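Local coordinates for beta-xylosidase (Uncultured organism, PDB 4MLG), which probably removes terminal xylose units from xylo-oligosaccharides as a five-bladed beta-propeller glycoside hydrolase of family 43, at residues 10-15 against 298-303; 30-35 against 46-51; 127-132 against 192-197; 149-154 against 182-187. One frame throughout, in Å; residues are numbered along the deposited sequence.

Contact 1 (10-15 against 298-303); sequences GDYMAD and TWLRSL. With SO4 (sulfate ion), chain N.
Asp15 and Arg301 meet as opposite charges. Asp15 OD1 lies 3.4 Å from Arg301 NH1 in a salt bridge, well out of the guanidinium plane. The carboxylate and guanidinium planes stand 86° apart. With no N-H aimed at OD1, the attraction is one of charge only. At the guanidinium edge, Arg301 NH1 gives a weak but straight hydrogen bond of 3.4 Å (168°) to O1 of a sulfate ion, which probably comes from the crystallisation liquor. Both charged groups have stronger partners nearby: Arg301 NE forms a salt bridge with Asp32, and Asp15 OD2 bonds Ser30 OG.

Packing over flat groups comes next. The Arg301 chain bends at chi3 (-72°), which sets NE 3.3 Å from Ala14 CB. That methyl lies over one guanidinium face, toward its rim. Leu300 CB sits almost on the normal of the Tyr12 ring, 4.0 Å from its centroid, in a CH-pi contact over the centre. At the edge of the same ring, Ser302 OG approaches Tyr12 CD1 to 3.3 Å. Apolar packing follows further along, with Met13 CB on Leu303 CD2 at 3.6 Å.

One water links the Asp11 backbone to the Ser302 side chain. It donates to Asp11 O at 2.8 Å and also bonds Ser302 OG at 3.1 Å. No direct hydrogen bond crosses between the segments.

Strands 12-14 and 302-308 belong to different sheets, so this is packing between the first and last blades of a beta-propeller. Asp15 ends it near the bound calcium ion, in the central region where family 43 enzymes have their active site.

Contact 2 (30-35 against 46-51); sequences SHDWES and FNMKDY
Trp33 and Lys49 both place CG between the backbone N and the carbonyl carbon, the crowded position, with chi1 of 72° and 53°. Their side chains then cross at about a right angle. They lie in the loop that joins antiparallel strands 24-32 and 50-56 of a propeller blade.

Lys49 runs extended over one face of the indole. Its CE stands 3.6 Å above the Trp33 ring plane, toward the rim. Its NZ is 3.8 Å from the centroid of the six-membered ring, a cation-pi contact. Ser35 N lies over the opposite face. The indole NE1 donates to Asn47 O; the modelled 2.5 Å is too short to take literally at this resolution. An alanine in place of Trp33 would probably leave Asn47 O without this donor and Lys49 without the aromatic face it lies on.

His31 ND1 is shared between both oxygens of Asp50 in two weak bonds, 3.0 Å to OD1 and 3.3 Å to OD2. Ring and carboxylate planes are 30° apart, with OD2 near the ring plane. The other ring nitrogen, NE2, has a weak hydrogen bond to Asp11 OD1.

Asp32 and Met48 lie side by side and point the same way, with Asp32 OD1 3.5 Å from Met48 SD. The main partner of this carboxylate is Arg301, which forms a salt bridge with OD2.

A water bridges the two backbones: it accepts from His31 N at 2.9 Å and donates to Asp50 O at 2.7 Å.

Contact 3 (127-132 against 192-197); sequences NPIKGS and MLEFAE
Ile129 and Glu194 bring two irregular loops together, their CA atoms 5.6 Å apart, at the start of a type II beta turn that runs from Ile129 to Ser132.

Glu194 grips Lys130 twice. The Glu194 side chain bends at chi2 (-67°), which brings CD round toward the turn. OE1 takes the Lys130 backbone N-H at 2.8 Å on its syn lone pair. OE2 takes Lys130 NZ at 3.1 Å in a salt bridge, with the amine 62° out of the carboxylate plane. NZ has a further hydrogen bond to Asn127 OD1 of the second subunit.

The apolar half lies beside this pair. Ile129 and Phe195 cross at about a right angle. Ile129 CG2 stands 3.7 Å above one face of the ring, toward the rim, in a CH-pi contact. Ser132 CB reaches Phe195 CZ at 4.0 Å. Gly131, with phi of 87°, takes the turn position that suits glycine, and its O bonds Asn105 of the second subunit.

The contact ties the connection between two propeller blades to a loop within the second of them, at the rim of the fold where the subunits of the dimer meet.

Contact 4 (149-154 against 182-187); sequences MYFGGL and CPKVVR
Lys184 O is approached by two groups of the facing strand. Phe151 N donates to it at 3.0 Å, and Tyr150 CA makes a CA-H...O contact at 3.2 Å. Met149 O likewise has two neighbours, Val186 N at 3.0 Å, which donates a hydrogen bond to it, and Val185 CA at 3.3 Å.

Two more backbone bonds complete the ladder. Met149 N donates to Val186 O at 2.8 Å in a nearly straight bond (176°). Lys184 N donates to Phe151 O, also at 2.8 Å. Met149-Val186 and Phe151-Lys184 are thus hydrogen-bonded pairs, and Tyr150-Val185 between them is non-hydrogen-bonded.

On the sheet face that carries Phe151, its CG sits between the backbone N and the carbonyl carbon (chi1 67°). The ring lies across toward the other strand. Lys184 CB lies 3.5 Å above one ring face, toward the rim, in a CH-pi contact. Val186 CG1 meets the ring edge. Tyr133 adds an edge-to-face contact. An alanine at Phe151 would probably open a gap above Lys184 CB and beside Val186 CG1. Lys184 NZ leads away to a salt bridge with Asp201.

On the other face, Tyr150 and Val185 lie side by side, pointing the same way. Val185 CG2 touches Tyr150 CE1 at 3.5 Å. The Tyr150 OH bonds Pro254 O beyond the pair.

Strands 147-151 and 184-188 are the middle two of the four antiparallel strands, 138-141 to 200-205, that make up one blade of the propeller.

Contacts 1 and 4 are buried, while contacts 2 and 3 are only partly so. Contact 4 alone is regular strand pairing; in the other three, side chains do most of the joining. Contacts 1 and 2 touch and share a sheet, through strands 12-14 and 24-32. Both mix charged and polar groups with packing on aromatic rings, and the Arg301-Asp32 salt bridge links them. Contacts 3 and 4 also touch, where Phe195 packs on Val186 and Ala196 meets Arg187; the loop of 192-197 follows strand 184-188 in the chain. Contact 1 lies across the chain's centre from both, about 17 Å and 11 Å away by nearest atoms. Contact 3 alone reaches the second subunit.

Contact 1 (10-15 against 298-303)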
# COMPACT_ATOMS: atom_id res chain seq x y z
N GLY A 10 -13.06 -31.03 14.87
CA GLY A 10 -13.32 -31.37 13.48
C GLY A 10 -12.50 -30.61 12.46
O GLY A 10 -12.26 -31.10 11.35
N ASP A 11 -12.08 -29.40 12.81
CA ASP A 11 -11.33 -28.56 11.89
C ASP A 11 -10.15 -27.88 12.58
O ASP A 11 -10.01 -27.97 13.80
CB ASP A 11 -12.25 -27.50 11.28
CG ASP A 11 -11.92 -27.19 9.83
OD1 ASP A 11 -10.74 -27.35 9.44
OD2 ASP A 11 -12.84 -26.80 9.08
N TYR A 12 -9.30 -27.22 11.81
CA TYR A 12 -8.15 -26.51 12.37
C TYR A 12 -8.40 -25.00 12.44
O TYR A 12 -8.29 -24.30 11.44
CB TYR A 12 -6.89 -26.81 11.56
CG TYR A 12 -6.40 -28.24 11.68
CD1 TYR A 12 -5.89 -28.72 12.87
CD2 TYR A 12 -6.44 -29.10 10.58
CE1 TYR A 12 -5.45 -30.02 12.99
CE2 TYR A 12 -5.99 -30.40 10.69
CZ TYR A 12 -5.50 -30.86 11.89
OH TYR A 12 -5.06 -32.16 11.99
N MET A 13 -8.72 -24.52 13.63
CA MET A 13 -8.95 -23.09 13.84
C MET A 13 -7.89 -22.50 14.77
O MET A 13 -7.60 -23.06 15.83
CB MET A 13 -10.35 -22.86 14.42
CG MET A 13 -11.47 -23.39 13.54
SD MET A 13 -11.63 -22.52 11.98
CE MET A 13 -12.85 -23.53 11.15
N ALA A 14 -7.32 -21.37 14.37
CA ALA A 14 -6.21 -20.78 15.10
C ALA A 14 -6.42 -19.29 15.37
O ALA A 14 -7.36 -18.69 14.86
CB ALA A 14 -4.91 -20.99 14.35
N ASP A 15 -5.51 -18.72 16.16
CA ASP A 15 -5.55 -17.30 16.53
C ASP A 15 -6.92 -16.87 17.06
O ASP A 15 -7.54 -15.96 16.51
CB ASP A 15 -5.17 -16.43 15.33
CG ASP A 15 -3.93 -16.94 14.61
OD1 ASP A 15 -2.99 -17.39 15.29
OD2 ASP A 15 -3.91 -16.90 13.36
N THR A 298 3.03 -27.03 12.31
CA THR A 298 2.87 -25.62 12.67
C THR A 298 1.69 -24.93 11.99
O THR A 298 0.92 -24.21 12.64
CB THR A 298 4.16 -24.83 12.34
OG1 THR A 298 5.25 -25.36 13.11
CG2 THR A 298 3.99 -23.36 12.66
N TRP A 299 1.53 -25.15 10.69
CA TRP A 299 0.50 -24.47 9.91
C TRP A 299 -0.89 -25.08 10.11
O TRP A 299 -1.86 -24.63 9.51
CB TRP A 299 0.87 -24.46 8.43
CG TRP A 299 1.09 -25.82 7.85
CD1 TRP A 299 0.20 -26.56 7.13
CD2 TRP A 299 2.28 -26.61 7.96
NE1 TRP A 299 0.77 -27.76 6.78
CE2 TRP A 299 2.04 -27.82 7.27
CE3 TRP A 299 3.53 -26.42 8.56
CZ2 TRP A 299 3.00 -28.83 7.18
CZ3 TRP A 299 4.48 -27.42 8.47
CH2 TRP A 299 4.21 -28.60 7.78
N LEU A 300 -0.97 -26.11 10.96
CA LEU A 300 -2.25 -26.73 11.29
C LEU A 300 -2.48 -26.67 12.79
O LEU A 300 -1.94 -27.48 13.54
CB LEU A 300 -2.29 -28.18 10.80
CG LEU A 300 -2.13 -28.41 9.30
CD1 LEU A 300 -2.21 -29.89 8.98
CD2 LEU A 300 -3.19 -27.64 8.53
N ARG A 301 -3.29 -25.71 13.23
CA ARG A 301 -3.46 -25.44 14.65
C ARG A 301 -4.89 -25.68 15.12
O ARG A 301 -5.84 -25.42 14.39
CB ARG A 301 -3.04 -24.00 14.94
CG ARG A 301 -1.59 -23.70 14.58
CD ARG A 301 -1.34 -22.21 14.39
NE ARG A 301 -1.95 -21.70 13.16
CZ ARG A 301 -1.83 -20.45 12.73
NH1 ARG A 301 -1.12 -19.57 13.42
NH2 ARG A 301 -2.42 -20.08 11.60
N SER A 302 -5.02 -26.20 16.34
CA SER A 302 -6.33 -26.46 16.92
C SER A 302 -6.53 -25.59 18.15
O SER A 302 -5.70 -25.59 19.06
CB SER A 302 -6.46 -27.93 17.30
OG SER A 302 -6.17 -28.77 16.19
N LEU A 303 -7.62 -24.83 18.18
CA LEU A 303 -7.85 -23.91 19.29
C LEU A 303 -8.27 -24.62 20.58
O LEU A 303 -8.91 -25.68 20.54
CB LEU A 303 -8.85 -22.81 18.92
CG LEU A 303 -10.15 -23.11 18.16
CD1 LEU A 303 -11.10 -23.98 18.96
CD2 LEU A 303 -10.83 -21.80 17.79
S SO4 N . -0.35 -15.34 12.56
O1 SO4 N . -1.34 -16.36 12.21
O2 SO4 N . -0.44 -15.05 13.99
O3 SO4 N . 0.99 -15.84 12.25
O4 SO4 N . -0.63 -14.13 11.80
O HOH W 1 -9.03 -29.90 15.62

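Contact 2 (30-35 against 46-51)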
# COMPACT_ATOMS: atom_id res chain seq x y z
N SER A 30 -8.79 -17.77 13.11
CA SER A 30 -8.37 -17.99 11.73
C SER A 30 -8.69 -19.44 11.36
O SER A 30 -8.93 -20.26 12.24
CB SER A 30 -6.88 -17.72 11.58
OG SER A 30 -6.54 -16.42 12.03
N HIS A 31 -8.68 -19.75 10.07
CA HIS A 31 -8.98 -21.10 9.62
C HIS A 31 -7.79 -21.74 8.90
O HIS A 31 -7.58 -21.52 7.71
CB HIS A 31 -10.21 -21.11 8.70
CG HIS A 31 -10.66 -22.49 8.30
ND1 HIS A 31 -11.68 -22.70 7.40
CD2 HIS A 31 -10.23 -23.71 8.68
CE1 HIS A 31 -11.86 -24.00 7.24
NE2 HIS A 31 -11.00 -24.64 8.01
N ASP A 32 -7.03 -22.55 9.64
CA ASP A 32 -5.90 -23.27 9.06
C ASP A 32 -6.36 -24.43 8.18
O ASP A 32 -7.24 -25.21 8.56
CB ASP A 32 -4.98 -23.80 10.16
CG ASP A 32 -4.06 -22.72 10.71
OD1 ASP A 32 -3.70 -21.80 9.95
OD2 ASP A 32 -3.69 -22.81 11.90
N TRP A 33 -5.76 -24.54 7.00
CA TRP A 33 -6.02 -25.65 6.10
C TRP A 33 -4.73 -26.05 5.41
O TRP A 33 -3.80 -25.24 5.32
CB TRP A 33 -7.08 -25.27 5.07
CG TRP A 33 -6.60 -24.31 4.03
CD1 TRP A 33 -6.24 -23.00 4.23
CD2 TRP A 33 -6.43 -24.56 2.63
NE1 TRP A 33 -5.85 -22.43 3.04
CE2 TRP A 33 -5.96 -23.37 2.04
CE3 TRP A 33 -6.63 -25.68 1.81
CZ2 TRP A 33 -5.69 -23.26 0.68
CZ3 TRP A 33 -6.36 -25.57 0.46
CH2 TRP A 33 -5.89 -24.37 -0.09
N GLU A 34 -4.65 -27.28 4.94
CA GLU A 34 -3.45 -27.76 4.29
C GLU A 34 -3.35 -27.27 2.85
O GLU A 34 -3.88 -27.90 1.93
CB GLU A 34 -3.37 -29.29 4.33
CG GLU A 34 -2.13 -29.87 3.64
CD GLU A 34 -0.83 -29.51 4.34
OE1 GLU A 34 -0.34 -30.33 5.14
OE2 GLU A 34 -0.31 -28.41 4.09
N SER A 35 -2.68 -26.14 2.66
CA SER A 35 -2.33 -25.69 1.32
C SER A 35 -1.16 -26.55 0.86
O SER A 35 -0.38 -27.03 1.68
CB SER A 35 -1.94 -24.22 1.33
OG SER A 35 -0.84 -23.98 2.19
N PHE A 46 1.17 -20.30 5.72
CA PHE A 46 0.01 -19.74 6.40
C PHE A 46 -0.92 -19.13 5.36
O PHE A 46 -1.03 -17.91 5.25
CB PHE A 46 0.43 -18.68 7.42
CG PHE A 46 1.16 -19.25 8.60
CD1 PHE A 46 0.50 -20.01 9.55
CD2 PHE A 46 2.51 -19.00 8.78
CE1 PHE A 46 1.17 -20.52 10.64
CE2 PHE A 46 3.19 -19.51 9.87
CZ PHE A 46 2.51 -20.28 10.80
N ASN A 47 -1.59 -19.99 4.60
CA ASN A 47 -2.41 -19.55 3.48
C ASN A 47 -3.90 -19.68 3.78
O ASN A 47 -4.64 -20.27 3.00
CB ASN A 47 -2.06 -20.35 2.22
CG ASN A 47 -2.53 -19.68 0.95
OD1 ASN A 47 -2.61 -18.45 0.87
ND2 ASN A 47 -2.85 -20.48 -0.06
N MET A 48 -4.33 -19.13 4.91
CA MET A 48 -5.74 -19.14 5.26
C MET A 48 -6.54 -18.28 4.28
O MET A 48 -6.00 -17.35 3.69
CB MET A 48 -5.95 -18.65 6.70
CG MET A 48 -5.20 -19.46 7.74
SD MET A 48 -3.46 -19.02 7.85
CE MET A 48 -3.53 -17.69 9.04
N LYS A 49 -7.81 -18.61 4.10
CA LYS A 49 -8.61 -17.92 3.08
C LYS A 49 -10.04 -17.61 3.51
O LYS A 49 -10.81 -17.06 2.71
CB LYS A 49 -8.61 -18.73 1.78
CG LYS A 49 -9.03 -20.18 1.96
CD LYS A 49 -8.95 -20.94 0.64
CE LYS A 49 -9.31 -22.41 0.83
NZ LYS A 49 -9.27 -23.16 -0.46
N ASP A 50 -10.40 -17.93 4.74
CA ASP A 50 -11.76 -17.66 5.22
C ASP A 50 -11.87 -17.54 6.74
O ASP A 50 -10.91 -17.79 7.47
CB ASP A 50 -12.73 -18.72 4.69
CG ASP A 50 -12.42 -20.11 5.20
OD1 ASP A 50 -11.26 -20.35 5.59
OD2 ASP A 50 -13.33 -20.96 5.20
N TYR A 51 -13.06 -17.16 7.20
CA TYR A 51 -13.34 -17.02 8.63
C TYR A 51 -14.59 -17.79 9.04
O TYR A 51 -15.63 -17.69 8.38
CB TYR A 51 -13.53 -15.55 9.00
CG TYR A 51 -12.26 -14.72 9.01
CD1 TYR A 51 -11.06 -15.27 9.43
CD2 TYR A 51 -12.28 -13.40 8.60
CE1 TYR A 51 -9.90 -14.51 9.45
CE2 TYR A 51 -11.12 -12.63 8.61
CZ TYR A 51 -9.94 -13.20 9.03
OH TYR A 51 -8.79 -12.44 9.04
O HOH W 2 -8.44 -17.42 8.44

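Contact 3 (127-132 against 192-197)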
# COMPACT_ATOMS: atom_id res chain seq x y z
N ASN A 127 -12.39 -1.33 0.04
CA ASN A 127 -10.98 -0.95 0.17
C ASN A 127 -10.48 -1.06 1.60
O ASN A 127 -11.26 -0.93 2.55
CB ASN A 127 -10.76 0.47 -0.36
CG ASN A 127 -11.01 0.59 -1.85
OD1 ASN A 127 -12.11 0.95 -2.28
ND2 ASN A 127 -10.00 0.28 -2.65
N PRO A 128 -9.18 -1.32 1.77
CA PRO A 128 -8.62 -1.42 3.12
C PRO A 128 -8.60 -0.06 3.81
O PRO A 128 -8.73 0.97 3.15
CB PRO A 128 -7.19 -1.90 2.87
CG PRO A 128 -6.87 -1.43 1.49
CD PRO A 128 -8.16 -1.56 0.74
N ILE A 129 -8.43 -0.07 5.13
CA ILE A 129 -8.35 1.16 5.92
C ILE A 129 -7.17 2.02 5.46
O ILE A 129 -6.06 1.53 5.29
CB ILE A 129 -8.19 0.85 7.42
CG1 ILE A 129 -9.39 0.05 7.92
CG2 ILE A 129 -8.03 2.13 8.22
CD1 ILE A 129 -9.31 -0.31 9.40
N LYS A 130 -7.43 3.31 5.26
CA LYS A 130 -6.40 4.25 4.82
C LYS A 130 -5.27 4.34 5.84
O LYS A 130 -5.50 4.61 7.02
CB LYS A 130 -7.00 5.63 4.58
CG LYS A 130 -8.11 5.65 3.54
CD LYS A 130 -8.80 7.00 3.50
CE LYS A 130 -9.81 7.06 2.37
NZ LYS A 130 -10.83 5.98 2.47
N GLY A 131 -4.04 4.12 5.38
CA GLY A 131 -2.87 4.23 6.23
C GLY A 131 -2.54 2.95 6.96
O GLY A 131 -1.48 2.84 7.59
N SER A 132 -3.44 1.97 6.89
CA SER A 132 -3.26 0.71 7.59
C SER A 132 -2.09 -0.10 7.04
O SER A 132 -1.80 -0.05 5.84
CB SER A 132 -4.54 -0.13 7.52
OG SER A 132 -4.87 -0.43 6.18
N MET A 192 -16.06 3.76 12.63
CA MET A 192 -15.25 2.54 12.70
C MET A 192 -14.74 2.06 11.34
O MET A 192 -14.44 0.88 11.16
CB MET A 192 -16.03 1.42 13.40
CG MET A 192 -16.46 1.76 14.81
SD MET A 192 -15.08 1.89 15.96
CE MET A 192 -14.69 0.17 16.23
N LEU A 193 -14.63 2.98 10.38
CA LEU A 193 -14.18 2.63 9.04
C LEU A 193 -12.75 3.10 8.78
O LEU A 193 -12.05 2.54 7.93
CB LEU A 193 -15.12 3.20 7.99
CG LEU A 193 -16.59 2.77 8.07
CD1 LEU A 193 -17.39 3.35 6.92
CD2 LEU A 193 -16.70 1.25 8.09
N GLU A 194 -12.33 4.14 9.50
CA GLU A 194 -11.00 4.70 9.31
C GLU A 194 -10.34 5.05 10.64
O GLU A 194 -10.99 5.04 11.68
CB GLU A 194 -11.06 5.95 8.43
CG GLU A 194 -11.55 5.71 7.01
CD GLU A 194 -10.60 4.87 6.18
OE1 GLU A 194 -9.42 4.73 6.58
OE2 GLU A 194 -11.03 4.34 5.14
N PHE A 195 -9.05 5.36 10.58
CA PHE A 195 -8.32 5.82 11.76
C PHE A 195 -8.72 7.25 12.07
O PHE A 195 -9.03 8.03 11.17
CB PHE A 195 -6.81 5.75 11.52
CG PHE A 195 -6.28 4.35 11.33
CD1 PHE A 195 -7.00 3.25 11.77
CD2 PHE A 195 -5.05 4.14 10.73
CE1 PHE A 195 -6.51 1.96 11.60
CE2 PHE A 195 -4.55 2.85 10.56
CZ PHE A 195 -5.28 1.76 11.00
N ALA A 196 -8.73 7.60 13.36
CA ALA A 196 -9.06 8.96 13.77
C ALA A 196 -7.79 9.80 13.90
O ALA A 196 -7.85 11.03 13.93
CB ALA A 196 -9.83 8.95 15.08
N GLU A 197 -6.66 9.12 13.97
CA GLU A 197 -5.37 9.78 14.15
C GLU A 197 -4.26 8.93 13.54
O GLU A 197 -4.53 7.88 12.94
CB GLU A 197 -5.09 9.98 15.64
CG GLU A 197 -4.98 8.67 16.41
CD GLU A 197 -4.63 8.87 17.87
OE1 GLU A 197 -4.53 10.04 18.30
OE2 GLU A 197 -4.45 7.86 18.58

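Contact 4 (149-154 against 182-187)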
# COMPACT_ATOMS: atom_id res chain seq x y z
N MET A 149 -7.28 0.41 18.26
CA MET A 149 -6.72 -0.75 17.56
C MET A 149 -5.26 -0.95 17.92
O MET A 149 -4.46 -0.01 17.86
CB MET A 149 -6.86 -0.59 16.04
CG MET A 149 -6.08 -1.65 15.26
SD MET A 149 -6.03 -1.40 13.47
CE MET A 149 -7.71 -1.81 13.01
N TYR A 150 -4.91 -2.17 18.28
CA TYR A 150 -3.52 -2.53 18.52
C TYR A 150 -3.09 -3.54 17.47
O TYR A 150 -3.68 -4.61 17.35
CB TYR A 150 -3.33 -3.11 19.92
CG TYR A 150 -3.76 -2.16 21.02
CD1 TYR A 150 -2.84 -1.30 21.61
CD2 TYR A 150 -5.07 -2.12 21.46
CE1 TYR A 150 -3.22 -0.43 22.61
CE2 TYR A 150 -5.46 -1.25 22.46
CZ TYR A 150 -4.53 -0.41 23.03
OH TYR A 150 -4.92 0.45 24.03
N PHE A 151 -2.07 -3.19 16.69
CA PHE A 151 -1.61 -4.07 15.62
C PHE A 151 -0.09 -4.11 15.54
O PHE A 151 0.61 -3.40 16.26
CB PHE A 151 -2.20 -3.65 14.28
CG PHE A 151 -1.72 -2.32 13.78
CD1 PHE A 151 -0.65 -2.23 12.91
CD2 PHE A 151 -2.35 -1.15 14.18
CE1 PHE A 151 -0.21 -1.00 12.45
CE2 PHE A 151 -1.92 0.08 13.72
CZ PHE A 151 -0.85 0.16 12.86
N GLY A 152 0.42 -4.96 14.64
CA GLY A 152 1.85 -5.14 14.47
C GLY A 152 2.24 -6.61 14.47
O GLY A 152 1.56 -7.44 15.07
N GLY A 153 3.34 -6.92 13.79
CA GLY A 153 3.84 -8.28 13.72
C GLY A 153 5.16 -8.36 12.99
O GLY A 153 5.28 -7.90 11.86
N LEU A 154 6.17 -8.95 13.63
CA LEU A 154 7.50 -9.05 13.05
C LEU A 154 7.58 -10.01 11.86
O LEU A 154 6.70 -10.85 11.66
CB LEU A 154 8.53 -9.46 14.10
CG LEU A 154 8.89 -8.41 15.15
CD1 LEU A 154 10.03 -8.91 16.04
CD2 LEU A 154 9.26 -7.09 14.49
N CYS A 182 8.18 -1.56 18.48
CA CYS A 182 7.02 -1.57 19.36
C CYS A 182 5.77 -1.92 18.56
O CYS A 182 5.70 -1.65 17.37
CB CYS A 182 6.84 -0.20 20.01
SG CYS A 182 8.30 0.43 20.87
N PRO A 183 4.78 -2.52 19.23
CA PRO A 183 3.46 -2.69 18.60
C PRO A 183 2.82 -1.32 18.42
O PRO A 183 3.23 -0.36 19.08
CB PRO A 183 2.68 -3.51 19.63
CG PRO A 183 3.36 -3.24 20.93
CD PRO A 183 4.81 -3.09 20.59
N LYS A 184 1.84 -1.21 17.52
CA LYS A 184 1.24 0.08 17.22
C LYS A 184 -0.14 0.23 17.83
O LYS A 184 -0.88 -0.74 17.97
CB LYS A 184 1.18 0.29 15.71
CG LYS A 184 2.54 0.37 15.03
CD LYS A 184 3.33 1.56 15.55
CE LYS A 184 4.71 1.63 14.91
NZ LYS A 184 5.47 2.81 15.39
N VAL A 185 -0.48 1.46 18.19
CA VAL A 185 -1.79 1.79 18.73
C VAL A 185 -2.39 2.97 17.98
O VAL A 185 -1.69 3.94 17.68
CB VAL A 185 -1.72 2.10 20.25
CG1 VAL A 185 -0.63 3.12 20.53
CG2 VAL A 185 -3.07 2.58 20.77
N VAL A 186 -3.67 2.88 17.64
CA VAL A 186 -4.34 3.97 16.94
C VAL A 186 -5.82 4.04 17.33
O VAL A 186 -6.48 3.01 17.49
CB VAL A 186 -4.18 3.84 15.40
CG1 VAL A 186 -4.79 2.54 14.90
CG2 VAL A 186 -4.79 5.04 14.69
N ARG A 187 -6.32 5.25 17.52
CA ARG A 187 -7.73 5.44 17.86
C ARG A 187 -8.59 5.45 16.60
O ARG A 187 -8.26 6.11 15.62
CB ARG A 187 -7.92 6.74 18.65
CG ARG A 187 -9.36 7.00 19.09
CD ARG A 187 -9.48 8.26 19.94
NE ARG A 187 -9.07 9.46 19.22
CZ ARG A 187 -9.89 10.22 18.50
NH1 ARG A 187 -11.17 9.90 18.40
NH2 ARG A 187 -9.43 11.30 17.88